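Local coordinates for protein-glutamine gamma-glutamyltransferase (Pseudomonas aeruginosa PAO1, PDB 6G49) that shows transglutaminase activity in vitro through its periplasmic domain, is critical for the viability of the bacterium and might serve an essential function linked to the cell wall, at residues R171-L179 with F252-R262. Sequence-based numbering, arbitrary orientation.
Sequences RTRWRNLQL and FVLRAAGIPAR
Arg255 NH1 donates to Gln178 O at 2.7 Å, close to the guanidinium plane and onto a lone pair of that carbonyl, while NE and NH2 of the same side chain together hold Ala261 O side-on, the NE bond being 2.8 Å long. NH2 also donates to Glu79 O, so backbone oxygens from three parts of the chain fix the rotation of this flat, buried group. An extended chain from CG to NE carries it past Asn176, whose CA lies over one guanidinium face. Asn176 O turns instead to the strand, accepting from Ala261 N at 3.1 Å in the carbonyl plane and meeting Pro260 CA in a CA-H...O contact. With chi1 at -76°, CG of Asn176 lies beside its own backbone N, which lets ND2 join that N in donating to Thr172 O, from the opposite face of its plane, at the point where the helix ends. ND2 has a further acceptor in Glu79 OE2.

Apolar groups flank this polar centre. Leu177 CD2 rests against the backbone of the Schellman turn, 3.5 Å from Gly258 C, and its side chain runs alongside the Pro260 ring. Leu179 sets CD1 over the centre of the Phe252 face, a CH-pi contact of 4.1 Å to the ring centroid, and touches Ala256 CB with the same methyl. One water bridges Leu177 O and Arg255 O.

Helix 243-256 of the transglutaminase-like domain carries the probable nucleophile Cys243 at its start; the contact lies at its far end, away from that site, and joins the turn into strand 261-265 to the end of helix 170-175 and the chain following it. Strands 72-81 and 286-294 pair with 261-265, and helix 185-197 packs against Phe252 and Ala256.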
ATOM      1  N   ARG A 171       0.111 -17.622  11.788  1.00 19.93           N
ATOM      2  CA  ARG A 171       0.525 -16.430  12.507  1.00 21.76           C
ATOM      3  C   ARG A 171       0.226 -15.187  11.653  1.00 20.01           C
ATOM      4  O   ARG A 171      -0.228 -14.190  12.193  1.00 21.33           O
ATOM      5  CB  ARG A 171       1.995 -16.472  12.887  1.00 26.51           C
ATOM      6  CG  ARG A 171       2.346 -17.523  13.930  1.00 32.55           C
ATOM      7  CD  ARG A 171       3.859 -17.731  13.953  1.00 36.17           C
ATOM      8  NE  ARG A 171       4.369 -18.059  12.638  1.00 42.08           N
ATOM      9  CZ  ARG A 171       5.643 -18.330  12.349  1.00 55.90           C
ATOM     10  NH1 ARG A 171       6.567 -18.241  13.289  1.00 44.50           N
ATOM     11  NH2 ARG A 171       5.984 -18.685  11.120  1.00 42.51           N
ATOM     12  N   THR A 172       0.525 -15.272  10.359  1.00 21.40           N
ATOM     13  CA  THR A 172       0.263 -14.155   9.430  1.00 21.51           C
ATOM     14  C   THR A 172      -1.238 -13.866   9.326  1.00 21.21           C
ATOM     15  O   THR A 172      -1.711 -12.733   9.347  1.00 21.11           O
ATOM     16  CB  THR A 172       0.851 -14.446   8.052  1.00 23.07           C
ATOM     17  OG1 THR A 172       2.231 -14.705   8.296  1.00 23.05           O
ATOM     18  CG2 THR A 172       0.729 -13.232   7.165  1.00 21.66           C
ATOM     19  N   ARG A 173      -2.017 -14.936   9.221  1.00 20.08           N
ATOM     20  CA  ARG A 173      -3.465 -14.834   9.210  1.00 20.37           C
ATOM     21  C   ARG A 173      -3.971 -14.123  10.478  1.00 21.80           C
ATOM     22  O   ARG A 173      -4.780 -13.195  10.387  1.00 21.38           O
ATOM     23  CB  ARG A 173      -4.103 -16.204   9.002  1.00 22.00           C
ATOM     24  CG  ARG A 173      -5.580 -16.178   8.694  1.00 22.81           C
ATOM     25  CD  ARG A 173      -6.065 -17.622   8.418  1.00 24.42           C
ATOM     26  NE  ARG A 173      -7.364 -17.710   7.860  1.00 31.15           N
ATOM     27  CZ  ARG A 173      -7.759 -18.813   7.222  1.00 28.88           C
ATOM     28  NH1 ARG A 173      -6.906 -19.817   7.078  1.00 37.75           N
ATOM     29  NH2 ARG A 173      -8.960 -18.865   6.723  1.00 39.54           N
ATOM     30  N   TRP A 174      -3.534 -14.587  11.661  1.00 20.16           N
ATOM     31  CA  TRP A 174      -3.959 -14.048  12.907  1.00 20.37           C
ATOM     32  C   TRP A 174      -3.592 -12.568  13.013  1.00 20.19           C
ATOM     33  O   TRP A 174      -4.397 -11.713  13.453  1.00 20.53           O
ATOM     34  CB  TRP A 174      -3.374 -14.837  14.083  1.00 22.02           C
ATOM     35  CG  TRP A 174      -4.074 -14.639  15.380  1.00 20.36           C
ATOM     36  CD1 TRP A 174      -3.776 -13.847  16.445  1.00 23.92           C
ATOM     37  CD2 TRP A 174      -5.305 -15.298  15.715  1.00 20.51           C
ATOM     38  NE1 TRP A 174      -4.757 -13.974  17.408  1.00 24.64           N
ATOM     39  CE2 TRP A 174      -5.714 -14.815  16.969  1.00 23.31           C
ATOM     40  CE3 TRP A 174      -6.071 -16.254  15.047  1.00 24.00           C
ATOM     41  CZ2 TRP A 174      -6.844 -15.341  17.626  1.00 22.59           C
ATOM     42  CZ3 TRP A 174      -7.188 -16.753  15.684  1.00 27.77           C
ATOM     43  CH2 TRP A 174      -7.556 -16.280  16.943  1.00 22.46           C
ATOM     44  N   ARG A 175      -2.349 -12.251  12.669  1.00 19.58           N
ATOM     45  CA  ARG A 175      -1.821 -10.891  12.759  1.00 20.45           C
ATOM     46  C   ARG A 175      -2.680  -9.944  11.902  1.00 17.59           C
ATOM     47  O   ARG A 175      -2.915  -8.812  12.321  1.00 19.63           O
ATOM     48  CB  ARG A 175      -0.380 -10.897  12.252  1.00 21.21           C
ATOM     49  CG  ARG A 175       0.194  -9.518  11.988  1.00 26.77           C
ATOM     50  CD  ARG A 175       1.580  -9.679  11.385  1.00 25.15           C
ATOM     51  NE  ARG A 175       2.545 -10.059  12.378  1.00 25.97           N
ATOM     52  CZ  ARG A 175       3.870 -10.023  12.190  1.00 27.59           C
ATOM     53  NH1 ARG A 175       4.324  -9.686  10.988  1.00 27.05           N
ATOM     54  NH2 ARG A 175       4.700 -10.220  13.227  1.00 28.94           N
ATOM     55  N   ASN A 176      -3.145 -10.448  10.747  1.00 19.51           N
ATOM     56  CA  ASN A 176      -3.856  -9.620   9.799  1.00 18.46           C
ATOM     57  C   ASN A 176      -5.361  -9.612  10.025  1.00 19.43           C
ATOM     58  O   ASN A 176      -6.111  -9.154   9.157  1.00 18.16           O
ATOM     59  CB  ASN A 176      -3.421  -9.959   8.376  1.00 18.57           C
ATOM     60  CG  ASN A 176      -2.069  -9.369   8.110  1.00 18.52           C
ATOM     61  OD1 ASN A 176      -1.944  -8.157   8.054  1.00 20.09           O
ATOM     62  ND2 ASN A 176      -1.030 -10.196   8.105  1.00 18.18           N
ATOM     63  N   LEU A 177      -5.797 -10.145  11.191  1.00 18.46           N
ATOM     64  CA  LEU A 177      -7.157  -9.963  11.667  1.00 18.05           C
ATOM     65  C   LEU A 177      -7.207  -9.113  12.936  1.00 17.59           C
ATOM     66  O   LEU A 177      -8.314  -8.972  13.506  1.00 21.34           O
ATOM     67  CB  LEU A 177      -7.757 -11.362  11.849  1.00 18.24           C
ATOM     68  CG  LEU A 177      -8.106 -12.069  10.552  1.00 17.22           C
ATOM     69  CD1 LEU A 177      -8.327 -13.557  10.793  1.00 22.99           C
ATOM     70  CD2 LEU A 177      -9.284 -11.482   9.776  1.00 22.12           C
ATOM     71  N   GLN A 178      -6.080  -8.561  13.356  1.00 18.76           N
ATOM     72  CA  GLN A 178      -5.927  -7.790  14.572  1.00 18.12           C
ATOM     73  C   GLN A 178      -6.668  -6.462  14.491  1.00 20.43           C
ATOM     74  O   GLN A 178      -6.474  -5.714  13.532  1.00 20.08           O
ATOM     75  CB  GLN A 178      -4.464  -7.486  14.866  1.00 20.79           C
ATOM     76  CG  GLN A 178      -4.178  -6.633  16.081  1.00 21.11           C
ATOM     77  CD  GLN A 178      -4.155  -5.150  15.757  1.00 23.86           C
ATOM     78  OE1 GLN A 178      -3.595  -4.770  14.708  1.00 21.42           O
ATOM     79  NE2 GLN A 178      -4.746  -4.316  16.644  1.00 20.03           N
ATOM     80  N   LEU A 179      -7.478  -6.148  15.493  1.00 21.35           N
ATOM     81  CA  LEU A 179      -8.024  -4.802  15.715  1.00 20.97           C
ATOM     82  C   LEU A 179      -8.044  -4.534  17.207  1.00 25.20           C
ATOM     83  O   LEU A 179      -8.163  -5.484  18.001  1.00 24.66           O
ATOM     84  CB  LEU A 179      -9.449  -4.647  15.196  1.00 21.40           C
ATOM     85  CG  LEU A 179      -9.589  -4.673  13.689  1.00 23.52           C
ATOM     86  CD1 LEU A 179     -11.036  -4.680  13.258  1.00 28.06           C
ATOM     87  CD2 LEU A 179      -8.858  -3.531  13.037  1.00 24.47           C
ATOM     88  N   PHE A 252      -9.400  -1.759   8.005  1.00 19.28           N
ATOM     89  CA  PHE A 252     -10.169  -1.908   9.261  1.00 18.90           C
ATOM     90  C   PHE A 252     -11.440  -2.705   9.012  1.00 19.76           C
ATOM     91  O   PHE A 252     -11.702  -3.704   9.719  1.00 18.75           O
ATOM     92  CB  PHE A 252     -10.488  -0.559   9.874  1.00 20.08           C
ATOM     93  CG  PHE A 252     -11.220  -0.655  11.180  1.00 18.79           C
ATOM     94  CD1 PHE A 252     -12.567  -0.965  11.214  1.00 21.11           C
ATOM     95  CD2 PHE A 252     -10.536  -0.443  12.349  1.00 19.41           C
ATOM     96  CE1 PHE A 252     -13.222  -1.093  12.432  1.00 21.92           C
ATOM     97  CE2 PHE A 252     -11.188  -0.563  13.587  1.00 22.08           C
ATOM     98  CZ  PHE A 252     -12.536  -0.862  13.610  1.00 20.21           C
ATOM     99  N   VAL A 253     -12.241  -2.269   8.036  1.00 18.89           N
ATOM    100  CA  VAL A 253     -13.544  -2.886   7.792  1.00 20.65           C
ATOM    101  C   VAL A 253     -13.357  -4.324   7.341  1.00 22.33           C
ATOM    102  O   VAL A 253     -14.072  -5.223   7.798  1.00 21.37           O
ATOM    103  CB  VAL A 253     -14.401  -2.075   6.805  1.00 20.54           C
ATOM    104  CG1 VAL A 253     -15.695  -2.804   6.450  1.00 26.03           C
ATOM    105  CG2 VAL A 253     -14.705  -0.740   7.399  1.00 20.10           C
ATOM    106  N   LEU A 254     -12.344  -4.600   6.492  1.00 17.68           N
ATOM    107  CA  LEU A 254     -12.089  -5.988   6.045  1.00 19.30           C
ATOM    108  C   LEU A 254     -11.729  -6.876   7.239  1.00 19.69           C
ATOM    109  O   LEU A 254     -12.290  -8.000   7.365  1.00 19.68           O
ATOM    110  CB  LEU A 254     -11.004  -6.022   4.966  1.00 18.27           C
ATOM    111  CG  LEU A 254     -11.355  -5.401   3.618  1.00 19.97           C
ATOM    112  CD1 LEU A 254     -10.158  -5.458   2.705  1.00 19.62           C
ATOM    113  CD2 LEU A 254     -12.563  -6.041   2.953  1.00 25.02           C
ATOM    114  N   ARG A 255     -10.871  -6.418   8.118  1.00 18.66           N
ATOM    115  CA  ARG A 255     -10.475  -7.213   9.238  1.00 19.47           C
ATOM    116  C   ARG A 255     -11.683  -7.447  10.141  1.00 21.97           C
ATOM    117  O   ARG A 255     -11.842  -8.587  10.697  1.00 21.16           O
ATOM    118  CB  ARG A 255      -9.437  -6.512  10.086  1.00 19.08           C
ATOM    119  CG  ARG A 255      -8.064  -6.446   9.427  1.00 17.64           C
ATOM    120  CD  ARG A 255      -7.019  -5.999  10.403  1.00 17.31           C
ATOM    121  NE  ARG A 255      -5.675  -6.030   9.790  1.00 18.07           N
ATOM    122  CZ  ARG A 255      -4.534  -5.854  10.394  1.00 17.36           C
ATOM    123  NH1 ARG A 255      -4.454  -5.540  11.684  1.00 19.05           N
ATOM    124  NH2 ARG A 255      -3.403  -6.052   9.678  1.00 16.95           N
ATOM    125  N   ALA A 256     -12.515  -6.422  10.317  1.00 19.19           N
ATOM    126  CA  ALA A 256     -13.707  -6.555  11.192  1.00 20.88           C
ATOM    127  C   ALA A 256     -14.714  -7.516  10.568  1.00 23.99           C
ATOM    128  O   ALA A 256     -15.543  -8.083  11.340  1.00 24.93           O
ATOM    129  CB  ALA A 256     -14.301  -5.222  11.522  1.00 22.08           C
ATOM    130  N   ALA A 257     -14.692  -7.726   9.266  1.00 22.24           N
ATOM    131  CA  ALA A 257     -15.544  -8.665   8.555  1.00 21.90           C
ATOM    132  C   ALA A 257     -14.905 -10.067   8.474  1.00 23.18           C
ATOM    133  O   ALA A 257     -15.412 -10.919   7.783  1.00 25.96           O
ATOM    134  CB  ALA A 257     -15.817  -8.196   7.158  1.00 22.84           C
ATOM    135  N   GLY A 258     -13.735 -10.264   9.074  1.00 20.21           N
ATOM    136  CA  GLY A 258     -13.062 -11.561   9.093  1.00 23.14           C
ATOM    137  C   GLY A 258     -12.201 -11.860   7.879  1.00 26.21           C
ATOM    138  O   GLY A 258     -11.849 -12.992   7.682  1.00 23.66           O
ATOM    139  N   ILE A 259     -11.778 -10.822   7.127  1.00 21.21           N
ATOM    140  CA  ILE A 259     -10.943 -10.951   5.938  1.00 22.06           C
ATOM    141  C   ILE A 259      -9.560 -10.433   6.319  1.00 21.60           C
ATOM    142  O   ILE A 259      -9.443  -9.255   6.682  1.00 19.96           O
ATOM    143  CB  ILE A 259     -11.525 -10.182   4.724  1.00 22.64           C
ATOM    144  CG1 ILE A 259     -12.909 -10.714   4.353  1.00 25.22           C
ATOM    145  CG2 ILE A 259     -10.543 -10.267   3.554  1.00 22.28           C
ATOM    146  CD1 ILE A 259     -13.634  -9.971   3.287  1.00 24.59           C
ATOM    147  N   PRO A 260      -8.486 -11.260   6.276  1.00 18.85           N
ATOM    148  CA  PRO A 260      -7.163 -10.754   6.634  1.00 18.02           C
ATOM    149  C   PRO A 260      -6.769  -9.674   5.611  1.00 15.97           C
ATOM    150  O   PRO A 260      -7.001  -9.851   4.419  1.00 18.13           O
ATOM    151  CB  PRO A 260      -6.258 -11.985   6.554  1.00 19.15           C
ATOM    152  CG  PRO A 260      -7.236 -13.154   6.647  1.00 18.76           C
ATOM    153  CD  PRO A 260      -8.450 -12.688   5.868  1.00 18.99           C
ATOM    154  N   ALA A 261      -6.262  -8.560   6.143  1.00 17.67           N
ATOM    155  CA  ALA A 261      -5.972  -7.390   5.286  1.00 17.62           C
ATOM    156  C   ALA A 261      -4.880  -6.586   5.944  1.00 18.44           C
ATOM    157  O   ALA A 261      -4.765  -6.571   7.174  1.00 18.17           O
ATOM    158  CB  ALA A 261      -7.215  -6.557   5.094  1.00 18.77           C
ATOM    159  N   ARG A 262      -4.108  -5.835   5.120  1.00 16.63           N
ATOM    160  CA  ARG A 262      -3.064  -4.995   5.672  1.00 18.08           C
ATOM    161  C   ARG A 262      -2.921  -3.787   4.740  1.00 16.01           C
ATOM    162  O   ARG A 262      -3.368  -3.828   3.591  1.00 17.73           O
ATOM    163  CB  ARG A 262      -1.735  -5.727   5.902  1.00 17.82           C
ATOM    164  CG  ARG A 262      -1.184  -6.402   4.658  1.00 17.26           C
ATOM    165  CD  ARG A 262       0.009  -7.285   5.004  1.00 17.81           C
ATOM    166  NE  ARG A 262       0.409  -8.062   3.850  1.00 18.41           N
ATOM    167  CZ  ARG A 262       1.006  -9.266   3.879  1.00 21.14           C
ATOM    168  NH1 ARG A 262       1.313  -9.844   5.047  1.00 17.79           N
ATOM    169  NH2 ARG A 262       1.299  -9.872   2.725  1.00 19.51           N
TER
HETATM  170  O   HOH W   1     -10.946  -9.337  13.181  1.00 34.99           O